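Long-range contacts in putative cytoplasmic protein (Salmonella typhimurium LT2, PDB 2Q02), which is of unknown function but binds zinc, has a xylose isomerase-like TIM-barrel fold and may be an isomerase: residues G89-A94 / A130-Q135; R124-F129 / S163-L168. All coordinates share one frame; numbering follows the deposited sequence.

Contacts 1 and 2 are neighbours in the shell of the barrel, their centres 11 Å apart, and helix 115-130 joins them: contact 2 uses its last turns, contact 1 the residues that end it. Ile134 N probably bonds to Phe129 O (3.2 Å), closing the end of the helix that both contacts use. Side chains continue the link, with Leu91 CD2 3.8 Å from Phe129 CG. Zinc is bound in two places. One ion is held by Glu139, Asp170, His197 and Glu245; the side chain of Phe165 in contact 2 lies about 10 Å from that of Glu139. A second ion, bound by Asp127 OD2, lies about 14 Å from the side chain of Leu91.

Contact 1: residues G89-A94 / A130-Q135; sequences GLLRDA and ARYDIQ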
ATOM      1  N   GLY A  89      17.354  -7.430   2.084  1.00 44.70           N
ATOM      2  CA  GLY A  89      17.273  -6.843   3.417  1.00 43.61           C
ATOM      3  C   GLY A  89      15.841  -6.675   3.864  1.00 42.67           C
ATOM      4  O   GLY A  89      15.519  -6.946   5.005  1.00 42.71           O
ATOM      5  N   LEU A  90      14.988  -6.247   2.943  1.00 44.11           N
ATOM      6  CA  LEU A  90      13.569  -6.069   3.221  1.00 44.74           C
ATOM      7  C   LEU A  90      12.795  -7.392   3.303  1.00 45.47           C
ATOM      8  O   LEU A  90      11.798  -7.484   4.040  1.00 45.23           O
ATOM      9  CB  LEU A  90      12.917  -5.150   2.189  1.00 44.87           C
ATOM     10  CG  LEU A  90      13.212  -3.661   2.348  1.00 47.72           C
ATOM     11  CD1 LEU A  90      12.902  -2.880   1.050  1.00 48.11           C
ATOM     12  CD2 LEU A  90      12.444  -3.062   3.533  1.00 50.50           C
ATOM     13  N   LEU A  91      13.242  -8.404   2.546  1.00 45.53           N
ATOM     14  CA  LEU A  91      12.703  -9.760   2.666  1.00 45.30           C
ATOM     15  C   LEU A  91      13.030 -10.394   4.021  1.00 45.84           C
ATOM     16  O   LEU A  91      12.175 -11.059   4.606  1.00 45.36           O
ATOM     17  CB  LEU A  91      13.178 -10.634   1.511  1.00 45.36           C
ATOM     18  CG  LEU A  91      12.499 -10.318   0.165  1.00 45.78           C
ATOM     19  CD1 LEU A  91      13.269 -10.944  -0.986  1.00 44.93           C
ATOM     20  CD2 LEU A  91      11.017 -10.783   0.134  1.00 45.59           C
ATOM     21  N   ARG A  92      14.241 -10.172   4.532  1.00 44.79           N
ATOM     22  CA  ARG A  92      14.574 -10.573   5.913  1.00 45.49           C
ATOM     23  C   ARG A  92      13.676  -9.889   6.933  1.00 46.02           C
ATOM     24  O   ARG A  92      13.241 -10.525   7.909  1.00 46.64           O
ATOM     25  CB  ARG A  92      16.012 -10.195   6.294  1.00 44.57           C
ATOM     26  CG  ARG A  92      17.085 -11.045   5.701  1.00 44.17           C
ATOM     27  CD  ARG A  92      18.469 -10.509   6.063  1.00 45.27           C
ATOM     28  NE  ARG A  92      19.249 -10.334   4.838  1.00 54.28           N
ATOM     29  CZ  ARG A  92      19.907  -9.234   4.475  1.00 48.16           C
ATOM     30  NH1 ARG A  92      19.947  -8.164   5.256  1.00 55.66           N
ATOM     31  NH2 ARG A  92      20.557  -9.213   3.324  1.00 52.21           N
ATOM     32  N   ASP A  93      13.467  -8.583   6.731  1.00 45.40           N
ATOM     33  CA  ASP A  93      12.634  -7.770   7.619  1.00 45.47           C
ATOM     34  C   ASP A  93      11.205  -8.297   7.685  1.00 45.62           C
ATOM     35  O   ASP A  93      10.605  -8.375   8.757  1.00 45.60           O
ATOM     36  CB  ASP A  93      12.614  -6.302   7.145  1.00 45.09           C
ATOM     37  CG  ASP A  93      13.878  -5.551   7.504  1.00 46.54           C
ATOM     38  OD1 ASP A  93      14.649  -6.048   8.365  1.00 39.31           O
ATOM     39  OD2 ASP A  93      14.093  -4.456   6.923  1.00 46.73           O
ATOM     40  N   ALA A  94      10.676  -8.649   6.515  1.00 46.28           N
ATOM     41  CA  ALA A  94       9.314  -9.169   6.388  1.00 45.87           C
ATOM     42  C   ALA A  94       9.208 -10.540   7.037  1.00 46.54           C
ATOM     43  O   ALA A  94       8.295 -10.790   7.838  1.00 47.08           O
ATOM     44  CB  ALA A  94       8.878  -9.211   4.906  1.00 45.13           C
ATOM     45  N   ALA A 130      10.013 -16.299  -3.114  1.00 44.56           N
ATOM     46  CA  ALA A 130       9.644 -17.678  -2.766  1.00 44.56           C
ATOM     47  C   ALA A 130      10.608 -18.265  -1.748  1.00 45.79           C
ATOM     48  O   ALA A 130      10.255 -19.114  -0.896  1.00 44.93           O
ATOM     49  CB  ALA A 130       9.649 -18.553  -4.006  1.00 42.93           C
ATOM     50  N   ARG A 131      11.842 -17.805  -1.869  1.00 46.28           N
ATOM     51  CA  ARG A 131      12.938 -18.213  -1.013  1.00 46.06           C
ATOM     52  C   ARG A 131      12.826 -17.699   0.424  1.00 45.99           C
ATOM     53  O   ARG A 131      13.539 -18.168   1.327  1.00 47.05           O
ATOM     54  CB  ARG A 131      14.243 -17.655  -1.620  1.00 46.31           C
ATOM     55  CG  ARG A 131      15.411 -18.561  -1.524  1.00 50.61           C
ATOM     56  CD  ARG A 131      16.182 -18.607  -2.829  1.00 51.02           C
ATOM     57  NE  ARG A 131      15.502 -19.438  -3.804  1.00 53.86           N
ATOM     58  CZ  ARG A 131      15.698 -19.356  -5.107  1.00 52.25           C
ATOM     59  NH1 ARG A 131      16.566 -18.504  -5.599  1.00 57.95           N
ATOM     60  NH2 ARG A 131      15.017 -20.117  -5.925  1.00 53.39           N
ATOM     61  N   TYR A 132      11.976 -16.697   0.619  1.00 45.80           N
ATOM     62  CA  TYR A 132      11.685 -16.150   1.943  1.00 45.19           C
ATOM     63  C   TYR A 132      10.230 -16.428   2.339  1.00 46.17           C
ATOM     64  O   TYR A 132       9.791 -16.016   3.410  1.00 46.95           O
ATOM     65  CB  TYR A 132      11.934 -14.626   2.016  1.00 43.66           C
ATOM     66  CG  TYR A 132      13.389 -14.229   1.933  1.00 44.48           C
ATOM     67  CD1 TYR A 132      14.076 -14.244   0.722  1.00 43.16           C
ATOM     68  CD2 TYR A 132      14.082 -13.838   3.063  1.00 42.81           C
ATOM     69  CE1 TYR A 132      15.418 -13.903   0.653  1.00 43.57           C
ATOM     70  CE2 TYR A 132      15.424 -13.480   3.007  1.00 42.54           C
ATOM     71  CZ  TYR A 132      16.087 -13.518   1.810  1.00 46.68           C
ATOM     72  OH  TYR A 132      17.425 -13.177   1.786  1.00 48.09           O
ATOM     73  N   ASP A 133       9.490 -17.123   1.481  1.00 45.78           N
ATOM     74  CA  ASP A 133       8.035 -17.315   1.644  1.00 46.09           C
ATOM     75  C   ASP A 133       7.259 -16.015   1.890  1.00 45.41           C
ATOM     76  O   ASP A 133       6.426 -15.937   2.774  1.00 44.76           O
ATOM     77  CB  ASP A 133       7.703 -18.354   2.717  1.00 46.40           C
ATOM     78  CG  ASP A 133       6.235 -18.819   2.648  1.00 47.70           C
ATOM     79  OD1 ASP A 133       5.710 -18.910   1.523  1.00 52.12           O
ATOM     80  OD2 ASP A 133       5.608 -19.084   3.704  1.00 55.63           O
ATOM     81  N   ILE A 134       7.543 -15.003   1.073  1.00 45.19           N
ATOM     82  CA  ILE A 134       6.860 -13.714   1.148  1.00 45.03           C
ATOM     83  C   ILE A 134       6.098 -13.497  -0.161  1.00 45.04           C
ATOM     84  O   ILE A 134       6.597 -13.837  -1.243  1.00 45.28           O
ATOM     85  CB  ILE A 134       7.851 -12.545   1.404  1.00 45.38           C
ATOM     86  CG1 ILE A 134       8.622 -12.752   2.719  1.00 45.46           C
ATOM     87  CG2 ILE A 134       7.120 -11.189   1.387  1.00 44.84           C
ATOM     88  CD1 ILE A 134       7.759 -12.815   3.989  1.00 47.00           C
ATOM     89  N   GLN A 135       4.890 -12.949  -0.047  1.00 45.27           N
ATOM     90  CA  GLN A 135       4.084 -12.569  -1.210  1.00 46.25           C
ATOM     91  C   GLN A 135       4.523 -11.226  -1.730  1.00 45.87           C
ATOM     92  O   GLN A 135       4.990 -10.369  -0.984  1.00 46.33           O
ATOM     93  CB  GLN A 135       2.593 -12.502  -0.868  1.00 45.73           C
ATOM     94  CG  GLN A 135       1.947 -13.869  -0.543  1.00 46.40           C
ATOM     95  CD  GLN A 135       0.584 -13.754   0.141  1.00 50.71           C
ATOM     96  OE1 GLN A 135      -0.040 -12.679   0.184  1.00 64.64           O
ATOM     97  NE2 GLN A 135       0.122 -14.864   0.697  1.00 55.54           N
TER
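Leu91 meets Tyr132 through a CH-pi contact. Its CB stands 3.6 Å from the centroid of the Tyr132 ring and only 11° off the ring normal, so the methylene sits over the centre of one face and not at its rim. The two side chains cross at about a right angle. Past CB, the CD1 methyl of Leu91 lies on the same side, beyond the rim, 3.8 Å from Tyr132 CD1.

Plain apolar packing makes up the second part. Leu91 CD2, the other branch, touches Ile134 CB at 3.8 Å, and the two side chains slide past each other in opposite directions; the fork of one leucine thus serves two residues. Ile134 sends its CD1 methyl on to Ala94 CB, 3.9 Å away and one helical turn further along. With chi1 at -59°, Ile134 CG1 is anti to the carbonyl carbon, which puts the branch carrying CD1 on the side of Ala94.

A looser contact borders the tyrosine. Arg92 runs alongside it, pointing the same way, its CG 4.0 Å from Tyr132 CE2. No hydrogen bond spans the two segments, so the association rests on shape and apolar burial, 282 Å² in all.

Tyr132 and Ile134 point toward helix 81-97, while Asp133 between them has a positive phi of 51° and points away. A Schellman motif ends the helix here, with Asp133 N bonded to Ala130 O at 3.2 Å and Ile134 N probably bonded to Phe129 O. The contact joins consecutive helices of the TIM barrel, 81-97 and 115-130, at the turn from the latter into strand 135-138. On the barrel side, Leu102 of strand 101-104 touches both Leu91 and Ile134, while Ala94 reaches Ile70 of strand 66-73.

Contact 2: residues R124-F129 / S163-L168; sequences RLSDLF and SPFKVL. With ZN (zinc ion), chain F.
Ser126 places its hydroxyl over the Phe165 ring: OG lies 3.5 Å above the ring plane, over its centre. The same oxygen accepts a hydrogen bond from Ser163 OG, 2.8 Å away, and is bonded to Ile122 O one turn back in the helix, so its polar demands are met beside the aromatic face. Ser163 OG is anti to its backbone N (chi1 162°), which turns it to the following residues; there it receives Phe165 N at 2.9 Å, with an N-H...O angle of 160°.

Phe165 and Phe129 cross at about a right angle as side chains, yet their ring planes are inclined by 57°, neither stacked nor edge-to-face. The tip atom Phe165 CZ stands over one face of the Phe129 ring, displaced toward the rim, 3.7 Å from Phe129 CD2. Phe129 rests on Leu102 and Leu104. Asp127 leaves the helix with CB directed away from 163-168, and its OD2 binds zinc at 2.1 Å, not the ion held by Glu139, Asp170, His197 and Glu245.

The bond from Phe165 N to Ser163 OG defines an ST turn; helix 115-130 of the TIM barrel's outer helical layer packs on this turn, which leads into strand 166-170.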
ATOM      1  N   ARG A 124      12.424 -12.750 -11.732  1.00 45.06           N
ATOM      2  CA  ARG A 124      13.548 -12.847 -10.795  1.00 45.55           C
ATOM      3  C   ARG A 124      13.116 -12.613  -9.346  1.00 45.70           C
ATOM      4  O   ARG A 124      13.539 -13.321  -8.428  1.00 44.91           O
ATOM      5  CB  ARG A 124      14.639 -11.827 -11.155  1.00 45.41           C
ATOM      6  CG  ARG A 124      15.820 -11.878 -10.168  1.00 48.00           C
ATOM      7  CD  ARG A 124      17.063 -11.143 -10.653  1.00 47.93           C
ATOM      8  NE  ARG A 124      18.198 -11.436  -9.777  1.00 49.78           N
ATOM      9  CZ  ARG A 124      19.317 -10.711  -9.696  1.00 50.03           C
ATOM     10  NH1 ARG A 124      19.472  -9.597 -10.421  1.00 47.52           N
ATOM     11  NH2 ARG A 124      20.284 -11.089  -8.855  1.00 43.63           N
ATOM     12  N   LEU A 125      12.298 -11.591  -9.141  1.00 45.36           N
ATOM     13  CA  LEU A 125      11.795 -11.287  -7.815  1.00 45.92           C
ATOM     14  C   LEU A 125      10.822 -12.341  -7.322  1.00 44.88           C
ATOM     15  O   LEU A 125      10.746 -12.566  -6.134  1.00 45.27           O
ATOM     16  CB  LEU A 125      11.122  -9.902  -7.761  1.00 47.13           C
ATOM     17  CG  LEU A 125      12.059  -8.686  -7.850  1.00 49.38           C
ATOM     18  CD1 LEU A 125      11.292  -7.433  -8.217  1.00 49.18           C
ATOM     19  CD2 LEU A 125      12.825  -8.470  -6.566  1.00 46.63           C
ATOM     20  N   SER A 126      10.072 -12.981  -8.210  1.00 44.48           N
ATOM     21  CA  SER A 126       9.142 -14.034  -7.782  1.00 44.95           C
ATOM     22  C   SER A 126       9.916 -15.224  -7.204  1.00 45.49           C
ATOM     23  O   SER A 126       9.619 -15.719  -6.108  1.00 44.36           O
ATOM     24  CB  SER A 126       8.208 -14.450  -8.914  1.00 43.81           C
ATOM     25  OG  SER A 126       7.297 -13.387  -9.160  1.00 45.95           O
ATOM     26  N   ASP A 127      10.944 -15.640  -7.936  1.00 46.44           N
ATOM     27  CA  ASP A 127      11.869 -16.678  -7.467  1.00 46.17           C
ATOM     28  C   ASP A 127      12.525 -16.309  -6.131  1.00 45.67           C
ATOM     29  O   ASP A 127      12.597 -17.129  -5.217  1.00 46.23           O
ATOM     30  CB  ASP A 127      12.956 -16.917  -8.509  1.00 45.99           C
ATOM     31  CG  ASP A 127      12.419 -17.552  -9.745  1.00 49.11           C
ATOM     32  OD1 ASP A 127      11.230 -17.923  -9.697  1.00 49.89           O
ATOM     33  OD2 ASP A 127      13.173 -17.674 -10.754  1.00 52.13           O
ATOM     34  N   LEU A 128      13.008 -15.077  -6.027  1.00 44.89           N
ATOM     35  CA  LEU A 128      13.673 -14.614  -4.811  1.00 44.82           C
ATOM     36  C   LEU A 128      12.742 -14.556  -3.583  1.00 45.13           C
ATOM     37  O   LEU A 128      13.118 -14.961  -2.480  1.00 44.10           O
ATOM     38  CB  LEU A 128      14.278 -13.221  -5.051  1.00 43.83           C
ATOM     39  CG  LEU A 128      15.067 -12.634  -3.872  1.00 44.62           C
ATOM     40  CD1 LEU A 128      16.331 -13.458  -3.602  1.00 43.47           C
ATOM     41  CD2 LEU A 128      15.403 -11.182  -4.084  1.00 45.00           C
ATOM     42  N   PHE A 129      11.534 -14.022  -3.790  1.00 45.24           N
ATOM     43  CA  PHE A 129      10.508 -13.934  -2.738  1.00 44.76           C
ATOM     44  C   PHE A 129      10.110 -15.321  -2.213  1.00 44.46           C
ATOM     45  O   PHE A 129       9.893 -15.491  -1.022  1.00 43.97           O
ATOM     46  CB  PHE A 129       9.255 -13.203  -3.254  1.00 44.80           C
ATOM     47  CG  PHE A 129       9.316 -11.682  -3.157  1.00 44.17           C
ATOM     48  CD1 PHE A 129      10.412 -10.969  -3.630  1.00 42.97           C
ATOM     49  CD2 PHE A 129       8.232 -10.971  -2.653  1.00 41.39           C
ATOM     50  CE1 PHE A 129      10.445  -9.599  -3.556  1.00 43.39           C
ATOM     51  CE2 PHE A 129       8.253  -9.589  -2.587  1.00 39.23           C
ATOM     52  CZ  PHE A 129       9.347  -8.904  -3.026  1.00 43.41           C
ATOM     53  N   SER A 163       3.912 -15.327 -12.614  1.00 45.01           N
ATOM     54  CA  SER A 163       4.183 -15.015 -11.218  1.00 44.49           C
ATOM     55  C   SER A 163       2.935 -15.130 -10.351  1.00 44.70           C
ATOM     56  O   SER A 163       1.831 -14.837 -10.794  1.00 44.80           O
ATOM     57  CB  SER A 163       4.716 -13.587 -11.124  1.00 45.09           C
ATOM     58  OG  SER A 163       4.631 -13.056  -9.802  1.00 45.34           O
ATOM     59  N   PRO A 164       3.100 -15.519  -9.087  1.00 44.97           N
ATOM     60  CA  PRO A 164       1.979 -15.475  -8.130  1.00 45.46           C
ATOM     61  C   PRO A 164       1.702 -14.089  -7.528  1.00 45.40           C
ATOM     62  O   PRO A 164       0.769 -13.943  -6.740  1.00 47.39           O
ATOM     63  CB  PRO A 164       2.468 -16.382  -6.998  1.00 46.26           C
ATOM     64  CG  PRO A 164       3.965 -16.162  -7.002  1.00 43.95           C
ATOM     65  CD  PRO A 164       4.334 -16.020  -8.452  1.00 44.24           C
ATOM     66  N   PHE A 165       2.518 -13.099  -7.870  1.00 44.57           N
ATOM     67  CA  PHE A 165       2.332 -11.737  -7.389  1.00 44.62           C
ATOM     68  C   PHE A 165       0.971 -11.196  -7.738  1.00 45.34           C
ATOM     69  O   PHE A 165       0.309 -11.682  -8.664  1.00 44.80           O
ATOM     70  CB  PHE A 165       3.383 -10.771  -7.963  1.00 45.22           C
ATOM     71  CG  PHE A 165       4.767 -10.896  -7.352  1.00 41.44           C
ATOM     72  CD1 PHE A 165       5.093 -11.910  -6.443  1.00 43.92           C
ATOM     73  CD2 PHE A 165       5.759  -9.997  -7.721  1.00 44.72           C
ATOM     74  CE1 PHE A 165       6.376 -12.009  -5.913  1.00 45.41           C
ATOM     75  CE2 PHE A 165       7.035 -10.081  -7.188  1.00 42.47           C
ATOM     76  CZ  PHE A 165       7.347 -11.081  -6.272  1.00 41.73           C
ATOM     77  N   LYS A 166       0.545 -10.196  -6.955  1.00 45.65           N
ATOM     78  CA  LYS A 166      -0.716  -9.505  -7.187  1.00 45.23           C
ATOM     79  C   LYS A 166      -0.508  -7.989  -7.241  1.00 45.22           C
ATOM     80  O   LYS A 166       0.526  -7.466  -6.848  1.00 44.64           O
ATOM     81  CB  LYS A 166      -1.722  -9.851  -6.094  1.00 44.49           C
ATOM     82  CG  LYS A 166      -2.362 -11.235  -6.216  1.00 45.90           C
ATOM     83  CD  LYS A 166      -3.164 -11.565  -4.965  1.00 44.58           C
ATOM     84  CE  LYS A 166      -4.304 -12.533  -5.228  1.00 53.95           C
ATOM     85  NZ  LYS A 166      -3.938 -13.968  -5.099  1.00 51.85           N
ATOM     86  N   VAL A 167      -1.516  -7.279  -7.709  1.00 45.25           N
ATOM     87  CA  VAL A 167      -1.432  -5.846  -7.826  1.00 45.61           C
ATOM     88  C   VAL A 167      -1.975  -5.180  -6.564  1.00 45.87           C
ATOM     89  O   VAL A 167      -2.974  -5.635  -5.983  1.00 45.18           O
ATOM     90  CB  VAL A 167      -2.205  -5.342  -9.099  1.00 46.08           C
ATOM     91  CG1 VAL A 167      -2.597  -3.875  -8.988  1.00 45.35           C
ATOM     92  CG2 VAL A 167      -1.371  -5.583 -10.346  1.00 49.95           C
ATOM     93  N   LEU A 168      -1.293  -4.109  -6.152  1.00 45.76           N
ATOM     94  CA  LEU A 168      -1.725  -3.261  -5.067  1.00 45.47           C
ATOM     95  C   LEU A 168      -2.400  -2.014  -5.679  1.00 45.53           C
ATOM     96  O   LEU A 168      -1.748  -1.163  -6.308  1.00 44.10           O
ATOM     97  CB  LEU A 168      -0.515  -2.872  -4.223  1.00 45.23           C
ATOM     98  CG  LEU A 168      -0.828  -2.332  -2.840  1.00 47.62           C
ATOM     99  CD1 LEU A 168       0.502  -2.069  -2.087  1.00 49.46           C
ATOM    100  CD2 LEU A 168      -1.744  -1.073  -2.893  1.00 46.42           C
TER
HETATM  101 ZN    ZN F 301      12.401 -18.088 -12.630  1.00 56.05          ZN